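Local atomic coordinates of amidase (Bacillus anthracis, PDB entry 5EWQ), a protein that probably hydrolyses carboxylic acid amides to the free acid and ammonia, as a member of the amidase signature family. Residues 149-154 against 246-251; 203-208 against 221-226; 239-244 against 465-470; 311-316 against 444-449. All blocks are in the same frame, centred on the assembly; numbering follows the deposited sequence.

Interaction 1. Residues 149-154 against 246-251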
loop_
_atom_site.group_PDB
_atom_site.type_symbol
_atom_site.label_atom_id
_atom_site.label_comp_id
_atom_site.label_asym_id
_atom_site.label_seq_id
_atom_site.Cartn_x
_atom_site.Cartn_y
_atom_site.Cartn_z
ATOM N N ALA A 149 -5.754 -10.475 -10.617
ATOM C CA ALA A 149 -4.317 -10.389 -10.416
ATOM C C ALA A 149 -3.877 -11.636 -9.662
ATOM O O ALA A 149 -4.652 -12.200 -8.890
ATOM C CB ALA A 149 -3.947 -9.130 -9.653
ATOM N N THR A 150 -2.642 -12.072 -9.889
ATOM C CA THR A 150 -2.146 -13.298 -9.272
ATOM C C THR A 150 -2.180 -13.213 -7.750
ATOM O O THR A 150 -2.438 -14.207 -7.074
ATOM C CB THR A 150 -0.715 -13.620 -9.730
ATOM O OG1 THR A 150 0.145 -12.511 -9.441
ATOM C CG2 THR A 150 -0.692 -13.898 -11.222
ATOM N N ILE A 151 -1.934 -12.021 -7.218
ATOM C CA ILE A 151 -1.978 -11.812 -5.775
ATOM C C ILE A 151 -3.408 -11.925 -5.256
ATOM O O ILE A 151 -3.632 -12.324 -4.115
ATOM C CB ILE A 151 -1.388 -10.443 -5.381
ATOM C CG1 ILE A 151 -2.130 -9.307 -6.089
ATOM C CG2 ILE A 151 0.093 -10.389 -5.714
ATOM C CD1 ILE A 151 -1.621 -7.928 -5.730
ATOM N N VAL A 152 -4.376 -11.582 -6.101
ATOM C CA VAL A 152 -5.784 -11.710 -5.749
ATOM C C VAL A 152 -6.212 -13.170 -5.850
ATOM O O VAL A 152 -6.958 -13.674 -5.007
ATOM C CB VAL A 152 -6.678 -10.840 -6.657
ATOM C CG1 VAL A 152 -8.149 -11.089 -6.362
ATOM C CG2 VAL A 152 -6.335 -9.371 -6.481
ATOM N N LYS A 153 -5.720 -13.846 -6.883
ATOM C CA LYS A 153 -6.015 -15.258 -7.091
ATOM C C LYS A 153 -5.443 -16.102 -5.956
ATOM O O LYS A 153 -6.084 -17.045 -5.490
ATOM C CB LYS A 153 -5.458 -15.727 -8.436
ATOM C CG LYS A 153 -5.786 -17.172 -8.779
ATOM C CD LYS A 153 -5.241 -17.552 -10.147
ATOM N N GLN A 154 -4.241 -15.754 -5.508
ATOM C CA GLN A 154 -3.596 -16.471 -4.415
ATOM C C GLN A 154 -4.234 -16.132 -3.070
ATOM O O GLN A 154 -4.196 -16.935 -2.137
ATOM C CB GLN A 154 -2.098 -16.159 -4.379
ATOM C CG GLN A 154 -1.310 -16.744 -5.543
ATOM C CD GLN A 154 0.161 -16.373 -5.496
ATOM O OE1 GLN A 154 0.609 -15.682 -4.582
ATOM N NE2 GLN A 154 0.919 -16.833 -6.486
ATOM N N GLY A 246 10.906 -9.158 -6.902
ATOM C CA GLY A 246 10.920 -10.549 -7.316
ATOM C C GLY A 246 10.146 -11.418 -6.345
ATOM O O GLY A 246 9.804 -12.560 -6.650
ATOM N N ARG A 247 9.866 -10.867 -5.168
ATOM C CA ARG A 247 9.149 -11.590 -4.125
ATOM C C ARG A 247 7.665 -11.716 -4.459
ATOM O O ARG A 247 7.062 -12.771 -4.265
ATOM C CB ARG A 247 9.323 -10.888 -2.778
ATOM C CG ARG A 247 9.238 -11.806 -1.570
ATOM C CD ARG A 247 10.517 -12.611 -1.403
ATOM N NE ARG A 247 10.585 -13.270 -0.102
ATOM C CZ ARG A 247 11.654 -13.917 0.352
ATOM N NH1 ARG A 247 12.750 -13.994 -0.390
ATOM N NH2 ARG A 247 11.628 -14.486 1.551
ATOM N N VAL A 248 7.086 -10.630 -4.965
ATOM C CA VAL A 248 5.661 -10.583 -5.270
ATOM C C VAL A 248 5.416 -10.315 -6.754
ATOM O O VAL A 248 6.022 -9.418 -7.339
ATOM C CB VAL A 248 4.951 -9.499 -4.431
ATOM C CG1 VAL A 248 3.478 -9.414 -4.795
ATOM C CG2 VAL A 248 5.120 -9.788 -2.948
ATOM N N SER A 249 4.527 -11.101 -7.356
ATOM C CA SER A 249 4.198 -10.952 -8.770
ATOM C C SER A 249 3.420 -9.667 -9.041
ATOM O O SER A 249 2.589 -9.251 -8.233
ATOM C CB SER A 249 3.396 -12.158 -9.261
ATOM O OG SER A 249 2.999 -11.990 -10.610
ATOM N N ARG A 250 3.693 -9.047 -10.186
ATOM C CA ARG A 250 3.017 -7.813 -10.575
ATOM C C ARG A 250 1.940 -8.076 -11.623
ATOM O O ARG A 250 1.292 -7.147 -12.106
ATOM C CB ARG A 250 4.020 -6.787 -11.111
ATOM C CG ARG A 250 4.940 -6.171 -10.063
ATOM C CD ARG A 250 6.167 -7.032 -9.805
ATOM N NE ARG A 250 6.841 -7.408 -11.045
ATOM C CZ ARG A 250 7.691 -6.626 -11.703
ATOM N NH1 ARG A 250 7.972 -5.413 -11.246
ATOM N NH2 ARG A 250 8.257 -7.056 -12.824
ATOM N N THR A 251 1.758 -9.345 -11.974
ATOM C CA THR A 251 0.783 -9.732 -12.987
ATOM C C THR A 251 -0.642 -9.400 -12.553
ATOM O O THR A 251 -1.085 -9.806 -11.478
ATOM C CB THR A 251 0.872 -11.234 -13.308
ATOM O OG1 THR A 251 2.187 -11.544 -13.785
ATOM C CG2 THR A 251 -0.148 -11.617 -14.368
#

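Interaction 2. Residues 203-208 against 221-226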
loop_
_atom_site.group_PDB
_atom_site.type_symbol
_atom_site.label_atom_id
_atom_site.label_comp_id
_atom_site.label_asym_id
_atom_site.label_seq_id
_atom_site.Cartn_x
_atom_site.Cartn_y
_atom_site.Cartn_z
ATOM N N GLY A 203 1.205 9.579 -1.160
ATOM C CA GLY A 203 0.807 8.663 -2.212
ATOM C C GLY A 203 1.863 7.636 -2.558
ATOM O O GLY A 203 2.950 7.633 -1.982
ATOM N N SER A 204 1.545 6.769 -3.515
ATOM C CA SER A 204 0.276 6.842 -4.230
ATOM C C SER A 204 -0.787 5.919 -3.635
ATOM O O SER A 204 -1.951 5.975 -4.030
ATOM C CB SER A 204 0.483 6.505 -5.707
ATOM O OG SER A 204 0.943 5.174 -5.864
ATOM N N SER A 205 -0.389 5.074 -2.690
ATOM C CA SER A 205 -1.333 4.170 -2.038
ATOM C C SER A 205 -2.013 4.850 -0.853
ATOM O O SER A 205 -1.946 4.366 0.277
ATOM C CB SER A 205 -0.628 2.893 -1.577
ATOM O OG SER A 205 0.050 2.269 -2.652
ATOM N N SER A 206 -2.669 5.974 -1.124
ATOM C CA SER A 206 -3.344 6.743 -0.085
ATOM C C SER A 206 -4.523 5.977 0.508
ATOM O O SER A 206 -4.626 5.825 1.726
ATOM C CB SER A 206 -3.825 8.084 -0.644
ATOM O OG SER A 206 -4.733 7.892 -1.716
ATOM N N GLY A 207 -5.408 5.498 -0.361
ATOM C CA GLY A 207 -6.599 4.787 0.065
ATOM C C GLY A 207 -6.313 3.489 0.797
ATOM O O GLY A 207 -7.019 3.134 1.740
ATOM N N SER A 208 -5.283 2.775 0.355
ATOM C CA SER A 208 -4.905 1.516 0.983
ATOM C C SER A 208 -4.414 1.750 2.407
ATOM O O SER A 208 -4.514 0.872 3.260
ATOM C CB SER A 208 -3.830 0.806 0.160
ATOM O OG SER A 208 -4.314 0.476 -1.129
ATOM N N VAL A 221 -3.924 -3.903 0.203
ATOM C CA VAL A 221 -2.825 -4.099 -0.735
ATOM C C VAL A 221 -2.481 -2.797 -1.451
ATOM O O VAL A 221 -3.355 -2.140 -2.018
ATOM C CB VAL A 221 -3.160 -5.177 -1.783
ATOM C CG1 VAL A 221 -2.024 -5.316 -2.786
ATOM C CG2 VAL A 221 -3.443 -6.506 -1.102
ATOM N N GLY A 222 -1.205 -2.430 -1.419
ATOM C CA GLY A 222 -0.740 -1.237 -2.102
ATOM C C GLY A 222 0.371 -1.545 -3.085
ATOM O O GLY A 222 0.944 -2.634 -3.066
ATOM N N THR A 223 0.673 -0.585 -3.951
ATOM C CA THR A 223 1.764 -0.733 -4.907
ATOM C C THR A 223 2.772 0.392 -4.722
ATOM O O THR A 223 2.413 1.488 -4.293
ATOM C CB THR A 223 1.258 -0.728 -6.363
ATOM O OG1 THR A 223 0.747 0.570 -6.691
ATOM C CG2 THR A 223 0.166 -1.768 -6.559
ATOM N N GLU A 224 4.035 0.122 -5.041
ATOM C CA GLU A 224 5.074 1.134 -4.907
ATOM C C GLU A 224 6.090 1.106 -6.042
ATOM O O GLU A 224 6.671 0.066 -6.349
ATOM C CB GLU A 224 5.809 0.979 -3.574
ATOM C CG GLU A 224 7.044 1.861 -3.464
ATOM C CD GLU A 224 7.711 1.789 -2.105
ATOM O OE1 GLU A 224 7.055 1.354 -1.137
ATOM O OE2 GLU A 224 8.896 2.172 -2.008
ATOM N N THR A 225 6.293 2.264 -6.660
ATOM C CA THR A 225 7.395 2.455 -7.589
ATOM C C THR A 225 8.565 3.070 -6.831
ATOM O O THR A 225 9.686 2.565 -6.877
ATOM C CB THR A 225 7.001 3.356 -8.771
ATOM O OG1 THR A 225 6.029 2.682 -9.580
ATOM C CG2 THR A 225 8.217 3.681 -9.620
ATOM N N THR A 226 8.287 4.162 -6.125
ATOM C CA THR A 226 9.275 4.800 -5.265
ATOM C C THR A 226 8.594 5.502 -4.091
ATOM O O THR A 226 8.243 6.680 -4.175
ATOM C CB THR A 226 10.135 5.817 -6.038
ATOM O OG1 THR A 226 10.707 5.187 -7.191
ATOM C CG2 THR A 226 11.255 6.348 -5.153
#

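Interaction 3. Residues 239-244 against 465-470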
loop_
_atom_site.group_PDB
_atom_site.type_symbol
_atom_site.label_atom_id
_atom_site.label_comp_id
_atom_site.label_asym_id
_atom_site.label_seq_id
_atom_site.Cartn_x
_atom_site.Cartn_y
_atom_site.Cartn_z
ATOM N N VAL A 239 1.098 0.440 9.071
ATOM C CA VAL A 239 2.236 -0.367 8.646
ATOM C C VAL A 239 2.185 -0.645 7.147
ATOM O O VAL A 239 1.145 -1.027 6.613
ATOM C CB VAL A 239 2.292 -1.705 9.413
ATOM C CG1 VAL A 239 3.455 -2.558 8.925
ATOM C CG2 VAL A 239 2.400 -1.454 10.909
ATOM N N GLY A 240 3.314 -0.445 6.473
ATOM C CA GLY A 240 3.411 -0.702 5.047
ATOM C C GLY A 240 4.726 -1.356 4.673
ATOM O O GLY A 240 5.790 -0.938 5.129
ATOM N N LEU A 241 4.657 -2.388 3.837
ATOM C CA LEU A 241 5.852 -3.117 3.428
ATOM C C LEU A 241 6.054 -3.116 1.918
ATOM O O LEU A 241 5.139 -3.432 1.161
ATOM C CB LEU A 241 5.794 -4.566 3.922
ATOM C CG LEU A 241 6.896 -5.481 3.377
ATOM C CD1 LEU A 241 8.168 -5.372 4.206
ATOM C CD2 LEU A 241 6.429 -6.926 3.286
ATOM N N ARG A 242 7.258 -2.752 1.486
ATOM C CA ARG A 242 7.665 -2.959 0.102
ATOM C C ARG A 242 8.530 -4.208 0.026
ATOM O O ARG A 242 9.616 -4.244 0.597
ATOM C CB ARG A 242 8.432 -1.754 -0.444
ATOM C CG ARG A 242 9.065 -2.010 -1.807
ATOM C CD ARG A 242 10.050 -0.919 -2.195
ATOM N NE ARG A 242 10.773 -1.252 -3.419
ATOM C CZ ARG A 242 10.401 -0.866 -4.636
ATOM N NH1 ARG A 242 9.314 -0.126 -4.795
ATOM N NH2 ARG A 242 11.117 -1.217 -5.693
ATOM N N PRO A 243 8.046 -5.243 -0.672
ATOM C CA PRO A 243 8.799 -6.497 -0.772
ATOM C C PRO A 243 9.998 -6.375 -1.706
ATOM O O PRO A 243 10.133 -5.373 -2.408
ATOM C CB PRO A 243 7.768 -7.477 -1.330
ATOM C CG PRO A 243 6.853 -6.621 -2.131
ATOM C CD PRO A 243 6.768 -5.306 -1.403
ATOM N N SER A 244 10.859 -7.387 -1.706
ATOM C CA SER A 244 11.999 -7.413 -2.614
ATOM C C SER A 244 11.516 -7.568 -4.050
ATOM O O SER A 244 10.545 -8.278 -4.309
ATOM C CB SER A 244 12.958 -8.549 -2.250
ATOM O OG SER A 244 13.380 -8.449 -0.902
ATOM N N PRO A 465 14.001 -4.538 0.517
ATOM C CA PRO A 465 12.696 -4.411 1.173
ATOM C C PRO A 465 12.601 -3.211 2.114
ATOM O O PRO A 465 13.604 -2.791 2.691
ATOM C CB PRO A 465 12.571 -5.721 1.955
ATOM C CG PRO A 465 13.975 -6.128 2.222
ATOM C CD PRO A 465 14.748 -5.712 1.003
ATOM N N GLU A 466 11.395 -2.671 2.257
ATOM C CA GLU A 466 11.147 -1.527 3.126
ATOM C C GLU A 466 9.949 -1.792 4.028
ATOM O O GLU A 466 8.932 -2.312 3.574
ATOM C CB GLU A 466 10.903 -0.264 2.299
ATOM C CG GLU A 466 12.008 0.074 1.317
ATOM C CD GLU A 466 11.555 1.069 0.270
ATOM O OE1 GLU A 466 10.350 1.401 0.253
ATOM O OE2 GLU A 466 12.397 1.515 -0.536
ATOM N N LEU A 467 10.065 -1.431 5.302
ATOM C CA LEU A 467 8.974 -1.640 6.248
ATOM C C LEU A 467 8.668 -0.379 7.052
ATOM O O LEU A 467 9.506 0.100 7.816
ATOM C CB LEU A 467 9.302 -2.795 7.196
ATOM C CG LEU A 467 8.203 -3.164 8.195
ATOM C CD1 LEU A 467 6.941 -3.595 7.466
ATOM C CD2 LEU A 467 8.677 -4.254 9.142
ATOM N N ALA A 468 7.459 0.147 6.879
ATOM C CA ALA A 468 7.037 1.355 7.581
ATOM C C ALA A 468 6.294 1.020 8.871
ATOM O O ALA A 468 5.359 0.222 8.869
ATOM C CB ALA A 468 6.166 2.209 6.677
ATOM N N VAL A 469 6.718 1.635 9.971
ATOM C CA VAL A 469 6.097 1.420 11.275
ATOM C C VAL A 469 5.807 2.764 11.943
ATOM O O VAL A 469 6.684 3.626 11.998
ATOM C CB VAL A 469 6.997 0.563 12.198
ATOM C CG1 VAL A 469 6.357 0.385 13.567
ATOM C CG2 VAL A 469 7.286 -0.790 11.565
ATOM N N PRO A 470 4.570 2.948 12.438
ATOM C CA PRO A 470 4.150 4.182 13.116
ATOM C C PRO A 470 5.119 4.622 14.213
ATOM O O PRO A 470 5.307 3.905 15.197
ATOM C CB PRO A 470 2.792 3.803 13.713
ATOM C CG PRO A 470 2.266 2.765 12.789
ATOM C CD PRO A 470 3.462 1.982 12.322
#

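Interaction 4. Residues 311-316 against 444-449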
loop_
_atom_site.group_PDB
_atom_site.type_symbol
_atom_site.label_atom_id
_atom_site.label_comp_id
_atom_site.label_asym_id
_atom_site.label_seq_id
_atom_site.Cartn_x
_atom_site.Cartn_y
_atom_site.Cartn_z
ATOM N N LYS A 311 16.864 -7.216 20.024
ATOM C CA LYS A 311 17.968 -7.531 20.921
ATOM C C LYS A 311 19.190 -8.020 20.150
ATOM O O LYS A 311 19.220 -9.154 19.672
ATOM C CB LYS A 311 17.539 -8.581 21.948
ATOM N N GLY A 312 20.192 -7.156 20.030
ATOM C CA GLY A 312 21.428 -7.509 19.356
ATOM C C GLY A 312 21.519 -6.975 17.940
ATOM O O GLY A 312 22.575 -7.044 17.310
ATOM N N LYS A 313 20.413 -6.439 17.437
ATOM C CA LYS A 313 20.368 -5.914 16.076
ATOM C C LYS A 313 21.108 -4.584 15.961
ATOM O O LYS A 313 21.073 -3.761 16.875
ATOM C CB LYS A 313 18.920 -5.748 15.614
ATOM C CG LYS A 313 18.118 -7.038 15.596
ATOM C CD LYS A 313 18.710 -8.056 14.633
ATOM C CE LYS A 313 17.853 -9.310 14.557
ATOM N NZ LYS A 313 17.734 -9.986 15.878
ATOM N N LYS A 314 21.775 -4.383 14.829
ATOM C CA LYS A 314 22.516 -3.152 14.582
ATOM C C LYS A 314 21.803 -2.289 13.546
ATOM O O LYS A 314 21.982 -2.474 12.343
ATOM C CB LYS A 314 23.938 -3.466 14.112
ATOM C CG LYS A 314 24.652 -4.519 14.942
ATOM C CD LYS A 314 26.046 -4.790 14.402
ATOM C CE LYS A 314 26.669 -6.008 15.064
ATOM N NZ LYS A 314 25.891 -7.245 14.778
ATOM N N ILE A 315 20.994 -1.347 14.019
ATOM C CA ILE A 315 20.223 -0.486 13.127
ATOM C C ILE A 315 20.946 0.830 12.855
ATOM O O ILE A 315 21.294 1.561 13.780
ATOM C CB ILE A 315 18.822 -0.177 13.697
ATOM C CG1 ILE A 315 17.963 -1.444 13.750
ATOM C CG2 ILE A 315 18.127 0.877 12.855
ATOM C CD1 ILE A 315 18.080 -2.217 15.043
ATOM N N GLY A 316 21.168 1.123 11.576
ATOM C CA GLY A 316 21.804 2.364 11.177
ATOM C C GLY A 316 20.793 3.463 10.918
ATOM O O GLY A 316 19.911 3.323 10.072
ATOM N N GLY A 444 28.034 -4.693 8.591
ATOM C CA GLY A 444 27.296 -5.649 9.400
ATOM C C GLY A 444 26.019 -5.137 10.038
ATOM O O GLY A 444 25.555 -5.690 11.036
ATOM N N LEU A 445 25.443 -4.085 9.466
ATOM C CA LEU A 445 24.187 -3.541 9.973
ATOM C C LEU A 445 23.013 -4.398 9.516
ATOM O O LEU A 445 22.923 -4.773 8.347
ATOM C CB LEU A 445 23.995 -2.094 9.514
ATOM C CG LEU A 445 24.607 -0.967 10.353
ATOM C CD1 LEU A 445 26.089 -1.181 10.614
ATOM C CD2 LEU A 445 24.385 0.361 9.658
ATOM N N ASP A 446 22.112 -4.707 10.442
ATOM C CA ASP A 446 20.969 -5.560 10.137
ATOM C C ASP A 446 19.886 -4.814 9.363
ATOM O O ASP A 446 19.226 -5.393 8.499
ATOM C CB ASP A 446 20.387 -6.145 11.426
ATOM C CG ASP A 446 21.287 -7.198 12.043
ATOM O OD1 ASP A 446 21.785 -8.066 11.295
ATOM O OD2 ASP A 446 21.503 -7.153 13.271
ATOM N N ALA A 447 19.707 -3.533 9.671
ATOM C CA ALA A 447 18.686 -2.728 9.008
ATOM C C ALA A 447 18.970 -1.234 9.118
ATOM O O ALA A 447 19.770 -0.801 9.946
ATOM C CB ALA A 447 17.313 -3.043 9.584
ATOM N N LEU A 448 18.305 -0.455 8.272
ATOM C CA LEU A 448 18.422 1.000 8.288
ATOM C C LEU A 448 17.052 1.638 8.493
ATOM O O LEU A 448 16.095 1.295 7.802
ATOM C CB LEU A 448 19.050 1.506 6.987
ATOM C CG LEU A 448 20.545 1.836 6.976
ATOM C CD1 LEU A 448 21.369 0.702 7.559
ATOM C CD2 LEU A 448 21.002 2.152 5.560
ATOM N N VAL A 449 16.960 2.567 9.440
ATOM C CA VAL A 449 15.689 3.221 9.734
ATOM C C VAL A 449 15.695 4.680 9.272
ATOM O O VAL A 449 16.713 5.369 9.358
ATOM C CB VAL A 449 15.353 3.144 11.246
ATOM C CG1 VAL A 449 16.361 3.935 12.070
ATOM C CG2 VAL A 449 13.934 3.627 11.513
#

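Interaction 1. Residues 149-154 against 246-251
Thr150 and Thr251 carry about half of this contact, with Ile151 extending it inward. The methyl CG2 of Thr150 lies 3.7 Å from CB of Thr251, and the two short side chains cross at about a right angle. Between the backbones, Thr150 N donates a fairly straight bond to Thr251 O (3.2 Å, 160° at the hydrogen), its N-H approaching from a direction tilted out of the carbonyl plane. The other branch of Thr150 comes to Ser249: with OG1 between the backbone N and the carbonyl carbon (chi1 56°), it sits 3.1 Å from Ser249 OG. Ser249 OG is already engaged, accepting from Thr251 N at 3.2 Å and bonding to Asp284, which also takes Thr251 OG1; one carboxylate oxygen thereby ties both loop hydroxyls together. Deeper in, CG2 of Ile151 rests 3.6 Å from CG1 of Val248, a purely apolar touch against a residue that also packs on Phe277 and Met280 of helix 270-280. Ala149, at the N-cap position, brings its CA close to Thr251 O. The contact thus sets the first turn of helix 150-155 against an ST turn, Ser249 to Thr251, in the loop joining strands 239-242 and 263-267 of the amidase signature fold.

Interaction 2. Residues 203-208 against 221-226
Ser205 and Ser208 reach across to strand 219-223 from the serine- and glycine-rich loop characteristic of amidase signature enzymes. The peptide bond before Ser204 is cis, and Ser204 OG is hydrogen-bonded to both Lys122 NZ and Ser228 OG, an arrangement consistent with the Ser-cisSer-Lys triad of this family. The close part of the contact centres on Gly222, whose CA is 5.4 Å from CA of Ser205. As glycine has no side chain, OG of Ser205 can settle 3.6 Å from the Gly222 CA. Ser205 OG lies anti to its own carbonyl carbon (chi1 -55°), which aims it at the strand, where it accepts from Thr223 N at 3.2 Å along a bent path (137° at the hydrogen). Lys122 NZ and the carbonyl of Ser228 also bond to this oxygen, so several partners fix the rotation of a buried hydroxyl, and Ser205, centre of an inverse gamma turn, joins the strand to the putative catalytic groups as a second-shell residue. At Ser204, and past Thr223 on the strand side, the contact is loose. Ser204 OG comes no nearer to the strand segment than 4.3 Å, to Thr223 O, and the CA atoms of Ser204 and Glu224 are 7.5 Å apart. Thr223 turns its own hydroxyl to Lys122 and Asn124. At the other end of the contact, the first turn of helix 206-213 supplies a second bond: Ser208 OG donates to Val221 O at 2.9 Å, coming from above the carbonyl plane.

Interaction 3. Residues 239-244 against 465-470
An antiparallel strand pair inside the large mixed sheet of the amidase signature fold joins Gly240, Leu241 and Arg242 to Ala468, Leu467 and Glu466. The axes of strands 239-242 and 466-470 approach to 4.6 Å and run 173° apart. Gly240 and Ala468 form a hydrogen-bonded pair: Ala468 N gives a nearly straight bond to Gly240 O at 2.7 Å, while Gly240 N returns a longer one to Ala468 O. Arg242 and Glu466 form the next such pair, and Leu241 with Leu467 is the non-hydrogen-bonded pair between them. Just past the strand pair, Ser244 OG lies 3.6 Å from CD of Pro465. The leucine face is apolar. CD1 of Leu467 lies 3.8 Å from CB of Leu241 and 3.9 Å from CG1 of Val239, placed there by a CG anti to the backbone N (chi1 -177°); Leu241 also meets Phe277 and Phe495, from helices 270-280 and 491-503. On the other face helix 230-235 covers Ala468, and the extended Arg242 and Glu466 side chains run alongside each other in the same direction. The guanidinium goes on to Leu260 O through NH2 and has a long, weak ion pair with Glu224. The contact with Glu466 is made by the aliphatic part of the arginine rather than by a salt bridge: Arg242 CD lies 3.4 Å from Glu466 OE1.

Interaction 4. Residues 311-316 against 444-449
Parallel strand pairing, extended at its beginning by an aspartate side chain, joins Gly316 to Ala447 and Val449 and Lys314 to Asp446, well away from the centre of the chain. The regular part is short. Gly316 N donates to Ala447 O at 2.9 Å, in the carbonyl plane, and Gly316 O accepts from Val449 N at 3.1 Å, so one glycine uses both its backbone polar atoms on the neighbouring strand. The segment axes diverge by 42°, a marked twist. Strand 447-451 lies between 314-317 and 479-485, and 345-347 follows as the outermost strand on this side of the mixed amidase sheet. Before Ala447 the pairing changes: Asp446 falls between the partners of Lys314 and Ile315, in helical backbone geometry. Its N still bonds to Lys314 O at 2.9 Å, but its carboxylate replaces a backbone carbonyl, OD2 receiving Lys314 N at 3.2 Å on the anti side and somewhat out of the carboxylate plane. The same oxygen lies against CD of Lys313, whose bent chain takes NZ to Gly309 O. Lys314, which is exposed, lays its CD 3.5 Å from Gly444 O. In the buried part, CG2 of Ile315 meets CG1 of Val449 at 3.6 Å, while on the sheet face opposite Ile315, Leu445 and Leu448 converge on Gly316. With no side chain there, CD2 of Leu445 approaches to 3.6 Å from Gly316 CA.

Overall arrangement
Interactions 1, 2 and 3 are buried, and each touches the other two: Ile151 packs on Val221, Val248 on Pro243, and Arg242 NH1 approaches Glu224 O. Interaction 4 is only partly buried and lies about 16 Å, centre to centre, from interaction 3. Interactions 2, 3 and 4 all reach the same mixed sheet, whereas interaction 1 joins a helix start to a loop beside it. Chemistry follows place. Serine hydroxyls bond to the backbone of an inner strand next to the putative catalytic groups in interaction 2, ladder bonds with apolar packing dominate interaction 3, and lysines at least partly exposed accompany a carboxylate at the sheet's periphery in interaction 4.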